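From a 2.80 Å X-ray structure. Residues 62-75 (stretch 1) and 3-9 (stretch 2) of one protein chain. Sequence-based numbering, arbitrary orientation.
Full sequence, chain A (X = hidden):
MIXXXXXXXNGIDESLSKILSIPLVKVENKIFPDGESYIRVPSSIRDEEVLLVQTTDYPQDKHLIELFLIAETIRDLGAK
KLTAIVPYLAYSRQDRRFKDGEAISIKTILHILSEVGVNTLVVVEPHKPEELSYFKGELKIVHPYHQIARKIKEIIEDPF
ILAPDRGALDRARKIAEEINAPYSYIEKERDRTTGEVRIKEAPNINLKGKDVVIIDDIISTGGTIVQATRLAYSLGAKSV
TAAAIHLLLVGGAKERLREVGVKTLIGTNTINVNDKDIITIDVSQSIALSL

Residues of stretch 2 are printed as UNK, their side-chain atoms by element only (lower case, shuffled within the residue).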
ATOM      1  N   LYS A  62       0.156  -3.116   0.195  1.00 29.77           N
ATOM      2  CA  LYS A  62       1.572  -3.456   0.087  1.00 36.68           C
ATOM      3  C   LYS A  62       1.882  -4.145  -1.246  1.00 35.73           C
ATOM      4  O   LYS A  62       2.849  -3.792  -1.923  1.00 34.25           O
ATOM      5  CB  LYS A  62       2.048  -4.313   1.262  1.00 29.23           C
ATOM      6  CG  LYS A  62       3.474  -4.826   1.098  1.00 33.62           C
ATOM      7  CD  LYS A  62       4.058  -5.403   2.402  1.00 38.15           C
ATOM      8  CE  LYS A  62       4.369  -4.304   3.439  1.00 56.42           C
ATOM      9  NZ  LYS A  62       5.441  -3.310   3.041  1.00 37.93           N
ATOM     10  N   HIS A  63       1.064  -5.116  -1.631  1.00 32.74           N
ATOM     11  CA  HIS A  63       1.316  -5.823  -2.879  1.00 33.83           C
ATOM     12  C   HIS A  63       1.243  -4.878  -4.076  1.00 35.46           C
ATOM     13  O   HIS A  63       1.997  -5.024  -5.032  1.00 33.76           O
ATOM     14  CB  HIS A  63       0.371  -7.007  -3.045  1.00 25.28           C
ATOM     15  CG  HIS A  63       0.711  -8.156  -2.161  1.00 37.03           C
ATOM     16  ND1 HIS A  63      -0.244  -8.997  -1.630  1.00 30.61           N
ATOM     17  CD2 HIS A  63       1.908  -8.595  -1.695  1.00 37.16           C
ATOM     18  CE1 HIS A  63       0.352  -9.913  -0.884  1.00 39.06           C
ATOM     19  NE2 HIS A  63       1.657  -9.690  -0.904  1.00 36.41           N
ATOM     20  N   LEU A  64       0.353  -3.896  -4.014  1.00 26.87           N
ATOM     21  CA  LEU A  64       0.246  -2.930  -5.091  1.00 31.47           C
ATOM     22  C   LEU A  64       1.490  -2.044  -5.147  1.00 40.56           C
ATOM     23  O   LEU A  64       2.017  -1.756  -6.225  1.00 34.10           O
ATOM     24  CB  LEU A  64      -0.995  -2.062  -4.910  1.00 28.97           C
ATOM     25  CG  LEU A  64      -2.280  -2.627  -5.476  1.00 28.62           C
ATOM     26  CD1 LEU A  64      -3.446  -1.807  -4.963  1.00 31.19           C
ATOM     27  CD2 LEU A  64      -2.213  -2.599  -6.982  1.00 22.59           C
ATOM     28  N   ILE A  65       1.952  -1.602  -3.983  1.00 34.63           N
ATOM     29  CA  ILE A  65       3.095  -0.715  -3.971  1.00 34.68           C
ATOM     30  C   ILE A  65       4.327  -1.494  -4.392  1.00 32.99           C
ATOM     31  O   ILE A  65       5.156  -0.989  -5.148  1.00 39.25           O
ATOM     32  CB  ILE A  65       3.230   0.059  -2.636  1.00 33.09           C
ATOM     33  CG1 ILE A  65       2.467   1.376  -2.775  1.00 24.27           C
ATOM     34  CG2 ILE A  65       4.687   0.379  -2.324  1.00 24.11           C
ATOM     35  CD1 ILE A  65       2.006   1.943  -1.489  1.00 42.18           C
ATOM     36  N   GLU A  66       4.414  -2.746  -3.953  1.00 29.29           N
ATOM     37  CA  GLU A  66       5.479  -3.633  -4.420  1.00 28.01           C
ATOM     38  C   GLU A  66       5.416  -3.815  -5.926  1.00 27.84           C
ATOM     39  O   GLU A  66       6.431  -3.802  -6.604  1.00 35.48           O
ATOM     40  CB  GLU A  66       5.436  -4.975  -3.696  1.00 23.27           C
ATOM     41  CG  GLU A  66       6.112  -4.924  -2.318  1.00 30.13           C
ATOM     42  CD  GLU A  66       5.781  -6.120  -1.442  1.00 37.69           C
ATOM     43  OE1 GLU A  66       6.389  -6.262  -0.360  1.00 45.53           O
ATOM     44  OE2 GLU A  66       4.909  -6.920  -1.834  1.00 40.14           O
ATOM     45  N   LEU A  67       4.213  -3.957  -6.459  1.00 34.80           N
ATOM     46  CA  LEU A  67       4.050  -4.053  -7.906  1.00 32.72           C
ATOM     47  C   LEU A  67       4.595  -2.808  -8.584  1.00 32.66           C
ATOM     48  O   LEU A  67       5.389  -2.917  -9.514  1.00 35.08           O
ATOM     49  CB  LEU A  67       2.581  -4.298  -8.289  1.00 30.99           C
ATOM     50  CG  LEU A  67       2.180  -4.222  -9.767  1.00 29.70           C
ATOM     51  CD1 LEU A  67       2.876  -5.275 -10.592  1.00 19.05           C
ATOM     52  CD2 LEU A  67       0.689  -4.363  -9.901  1.00 20.09           C
ATOM     53  N   PHE A  68       4.176  -1.632  -8.116  1.00 33.97           N
ATOM     54  CA  PHE A  68       4.657  -0.367  -8.672  1.00 34.65           C
ATOM     55  C   PHE A  68       6.178  -0.289  -8.655  1.00 39.25           C
ATOM     56  O   PHE A  68       6.792   0.098  -9.651  1.00 31.40           O
ATOM     57  CB  PHE A  68       4.112   0.835  -7.910  1.00 30.66           C
ATOM     58  CG  PHE A  68       2.630   0.866  -7.800  1.00 38.95           C
ATOM     59  CD1 PHE A  68       1.836   0.332  -8.787  1.00 31.08           C
ATOM     60  CD2 PHE A  68       2.027   1.459  -6.706  1.00 37.80           C
ATOM     61  CE1 PHE A  68       0.463   0.372  -8.687  1.00 34.63           C
ATOM     62  CE2 PHE A  68       0.658   1.503  -6.597  1.00 39.14           C
ATOM     63  CZ  PHE A  68      -0.129   0.956  -7.595  1.00 36.69           C
ATOM     64  N   LEU A  69       6.779  -0.646  -7.520  1.00 37.47           N
ATOM     65  CA  LEU A  69       8.232  -0.558  -7.353  1.00 34.57           C
ATOM     66  C   LEU A  69       8.979  -1.509  -8.281  1.00 45.96           C
ATOM     67  O   LEU A  69       9.943  -1.105  -8.945  1.00 46.45           O
ATOM     68  CB  LEU A  69       8.619  -0.887  -5.923  1.00 27.04           C
ATOM     69  CG  LEU A  69       8.115   0.076  -4.864  1.00 35.64           C
ATOM     70  CD1 LEU A  69       8.678  -0.325  -3.503  1.00 23.87           C
ATOM     71  CD2 LEU A  69       8.504   1.502  -5.235  1.00 27.40           C
ATOM     72  N   ILE A  70       8.546  -2.770  -8.296  1.00 37.50           N
ATOM     73  CA  ILE A  70       9.139  -3.781  -9.153  1.00 36.28           C
ATOM     74  C   ILE A  70       9.012  -3.374 -10.626  1.00 40.99           C
ATOM     75  O   ILE A  70       9.954  -3.510 -11.409  1.00 35.65           O
ATOM     76  CB  ILE A  70       8.469  -5.142  -8.951  1.00 35.08           C
ATOM     77  CG1 ILE A  70       8.730  -5.652  -7.535  1.00 34.16           C
ATOM     78  CG2 ILE A  70       8.961  -6.148  -9.998  1.00 35.23           C
ATOM     79  CD1 ILE A  70       7.875  -6.828  -7.133  1.00 36.58           C
ATOM     80  N   ALA A  71       7.848  -2.860 -10.997  1.00 35.08           N
ATOM     81  CA  ALA A  71       7.612  -2.470 -12.374  1.00 33.52           C
ATOM     82  C   ALA A  71       8.600  -1.409 -12.854  1.00 42.13           C
ATOM     83  O   ALA A  71       9.266  -1.598 -13.868  1.00 43.35           O
ATOM     84  CB  ALA A  71       6.197  -1.990 -12.544  1.00 35.47           C
ATOM     85  N   GLU A  72       8.699  -0.294 -12.135  1.00 48.32           N
ATOM     86  CA  GLU A  72       9.653   0.757 -12.506  1.00 47.00           C
ATOM     87  C   GLU A  72      11.098   0.261 -12.535  1.00 44.73           C
ATOM     88  O   GLU A  72      11.836   0.561 -13.465  1.00 42.83           O
ATOM     89  CB  GLU A  72       9.527   1.990 -11.610  1.00 44.29           C
ATOM     90  CG  GLU A  72       8.715   3.108 -12.245  1.00 53.95           C
ATOM     91  CD  GLU A  72       9.195   4.482 -11.829  1.00 65.82           C
ATOM     92  OE1 GLU A  72       9.961   4.572 -10.845  1.00 73.09           O
ATOM     93  OE2 GLU A  72       8.814   5.473 -12.491  1.00 70.63           O
ATOM     94  N   THR A  73      11.493  -0.502 -11.524  1.00 34.31           N
ATOM     95  CA  THR A  73      12.817  -1.111 -11.512  1.00 37.79           C
ATOM     96  C   THR A  73      13.105  -1.892 -12.798  1.00 51.60           C
ATOM     97  O   THR A  73      14.178  -1.756 -13.389  1.00 52.75           O
ATOM     98  CB  THR A  73      12.973  -2.068 -10.315  1.00 44.89           C
ATOM     99  OG1 THR A  73      12.657  -1.379  -9.095  1.00 42.89           O
ATOM    100  CG2 THR A  73      14.393  -2.613 -10.247  1.00 37.38           C
ATOM    101  N   ILE A  74      12.144  -2.710 -13.222  1.00 52.73           N
ATOM    102  CA  ILE A  74      12.283  -3.509 -14.440  1.00 41.58           C
ATOM    103  C   ILE A  74      12.445  -2.633 -15.672  1.00 43.47           C
ATOM    104  O   ILE A  74      13.302  -2.898 -16.502  1.00 52.04           O
ATOM    105  CB  ILE A  74      11.100  -4.497 -14.632  1.00 40.10           C
ATOM    106  CG1 ILE A  74      11.240  -5.691 -13.680  1.00 36.99           C
ATOM    107  CG2 ILE A  74      11.042  -4.994 -16.064  1.00 28.46           C
ATOM    108  CD1 ILE A  74       9.923  -6.401 -13.392  1.00 26.35           C
ATOM    109  N   ARG A  75      11.626  -1.593 -15.796  1.00 44.23           N
ATOM    110  CA  ARG A  75      11.752  -0.686 -16.930  1.00 48.35           C
ATOM    111  C   ARG A  75      13.094   0.043 -16.866  1.00 53.79           C
ATOM    112  O   ARG A  75      13.737   0.277 -17.892  1.00 53.59           O
ATOM    113  CB  ARG A  75      10.590   0.314 -16.972  1.00 49.03           C
ATOM    114  CG  ARG A  75      10.711   1.330 -18.099  1.00 70.71           C
ATOM    115  CD  ARG A  75       9.725   2.474 -17.929  1.00 70.38           C
ATOM    116  NE  ARG A  75      10.004   3.262 -16.730  1.00 82.70           N
ATOM    117  CZ  ARG A  75       9.165   4.154 -16.205  1.00 92.98           C
ATOM    118  NH1 ARG A  75       7.981   4.374 -16.778  1.00 70.42           N
ATOM    119  NH2 ARG A  75       9.511   4.823 -15.108  1.00 93.55           N
ATOM    120  N   UNK A   3      10.581 -14.723 -17.104  1.00 47.07           N
ATOM    121  CA  UNK A   3       9.520 -14.550 -16.136  1.00 49.45           C
ATOM    122  C   UNK A   3      10.139 -14.039 -14.856  1.00 56.00           C
ATOM    123  O   UNK A   3      11.077 -14.643 -14.330  1.00 53.59           O
ATOM    124  c   UNK A   3       7.907 -15.741 -14.622  1.00 36.62           C
ATOM    125  c   UNK A   3       7.626 -17.840 -16.874  1.00 45.02           C
ATOM    126  c   UNK A   3       8.063 -16.409 -17.026  1.00 39.70           C
ATOM    127  c   UNK A   3       8.830 -15.894 -15.812  1.00 37.18           C
ATOM    128  N   UNK A   4       9.620 -12.926 -14.352  1.00 56.36           N
ATOM    129  CA  UNK A   4      10.046 -12.443 -13.052  1.00 50.02           C
ATOM    130  C   UNK A   4       8.927 -12.642 -12.070  1.00 34.72           C
ATOM    131  O   UNK A   4       7.846 -12.105 -12.257  1.00 41.02           O
ATOM    132  c   UNK A   4      11.616 -10.720 -14.017  1.00 49.44           C
ATOM    133  c   UNK A   4      10.800 -10.501 -11.672  1.00 39.21           C
ATOM    134  c   UNK A   4      11.920  -9.277 -14.261  1.00 42.79           C
ATOM    135  c   UNK A   4      10.433 -10.952 -13.072  1.00 50.00           C
ATOM    136  N   UNK A   5       9.198 -13.411 -11.022  1.00 40.00           N
ATOM    137  CA  UNK A   5       8.235 -13.618  -9.959  1.00 38.07           C
ATOM    138  C   UNK A   5       8.314 -12.566  -8.870  1.00 47.09           C
ATOM    139  O   UNK A   5       9.340 -12.419  -8.200  1.00 54.77           O
ATOM    140  N   UNK A   6       7.225 -11.832  -8.682  1.00 37.49           N
ATOM    141  CA  UNK A   6       7.176 -10.814  -7.650  1.00 40.09           C
ATOM    142  C   UNK A   6       7.143 -11.386  -6.249  1.00 45.39           C
ATOM    143  O   UNK A   6       7.464 -12.554  -6.027  1.00 38.82           O
ATOM    144  N   UNK A   7       6.752 -10.544  -5.301  1.00 41.10           N
ATOM    145  CA  UNK A   7       6.649 -10.931  -3.901  1.00 34.63           C
ATOM    146  C   UNK A   7       5.405 -11.751  -3.606  1.00 37.80           C
ATOM    147  O   UNK A   7       5.279 -12.336  -2.523  1.00 47.40           O
ATOM    148  o   UNK A   7       5.541  -8.832  -3.412  1.00 38.06           O
ATOM    149  c   UNK A   7       6.611  -9.679  -3.031  1.00 48.44           C
ATOM    150  N   UNK A   8       4.476 -11.764  -4.561  1.00 38.84           N
ATOM    151  CA  UNK A   8       3.198 -12.462  -4.405  1.00 39.75           C
ATOM    152  C   UNK A   8       2.784 -13.190  -5.686  1.00 42.90           C
ATOM    153  O   UNK A   8       2.012 -12.694  -6.504  1.00 42.20           O
ATOM    154  c   UNK A   8       2.106 -11.500  -3.948  1.00 36.39           C
ATOM    155  N   UNK A   9       3.342 -14.375  -5.856  1.00 41.35           N
ATOM    156  CA  UNK A   9       2.963 -15.278  -6.915  1.00 39.20           C
ATOM    157  C   UNK A   9       2.447 -16.439  -6.100  1.00 58.87           C
ATOM    158  O   UNK A   9       2.908 -16.645  -4.970  1.00 82.16           O
ATOM    159  c   UNK A   9       5.131 -14.589  -7.921  1.00 30.94           C
ATOM    160  o   UNK A   9       4.873 -16.753  -6.919  1.00 48.49           O
ATOM    161  c   UNK A   9       4.192 -15.747  -7.682  1.00 43.57           C
TER

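Position 3 carries four side-chain carbons, forked at the first, with one arm two carbons long. That is the skeleton of Ile-3. It lies in a strand, whose extended backbone accommodates a beta-branched side chain well, and it is out of reach of the helix 62-75; although it does not touch that helix, it is buried, as suits a purely apolar side chain.

Position 4 has the same four carbons with the same fork, but here CA-to-CB points toward the helix. The end of the longer arm comes 3.6 Å from CD1 of Ile-74. This is Ile-4, and its CD1 is the atom that meets Ile-74 CD1. Two branched aliphatic chains thus meet tip to tip, spanning backbones whose CA atoms are 9.3 Å apart.

Position 5 has no atoms beyond the backbone and is therefore Gly-5, the last residue of the strand. A CB here would point away from the helix, with nothing of it within 5.5 Å, so the helix does not account for the absence of a side chain.

Position 6 is also bare, and its CA lies 4.1 Å from CD1 of Ile-70; this is Gly-6. Here a CB would point toward the helix, and an ideally placed one would stand 3.7 Å from Ile-70 CD1, close but not a clash. The bare backbone lies against the end of the isoleucine.

Position 7 shows one carbon followed by one oxygen, and the oxygen lies 2.6 Å from OE2 of Glu-66. A single unbranched hydroxyl identifies Ser-7. Its OG donates a hydrogen bond to the carboxylate, and chi1 in the p well accompanies this short reach.

Position 8 bears a lone carbon, a CB that sits over one face of the His-63 ring, 3.7 Å from the centroid of that ring and 16° off the normal. It is Ala-8, and its compact methyl makes a CH-pi contact with the imidazole.

Position 9 has one carbon carrying an oxygen and a carbon, the branched pattern of Thr-9. It is out of reach of the helix, and its OG1 is hydrogen-bonded elsewhere in the structure.

The contact is modest, burying 287 Å² in all, and uses residues His-63, Glu-66, Ile-70 and Ile-74, spaced three or four apart so that successive helical turns meet the other chain segment. Apolar packing at Ile-4 and Gly-6 gives way to the Ser-7 hydrogen bond, which supplies direction, and then to the methyl of Ala-8 on the histidine.

Stretch 2 3-9: IIGGSAT
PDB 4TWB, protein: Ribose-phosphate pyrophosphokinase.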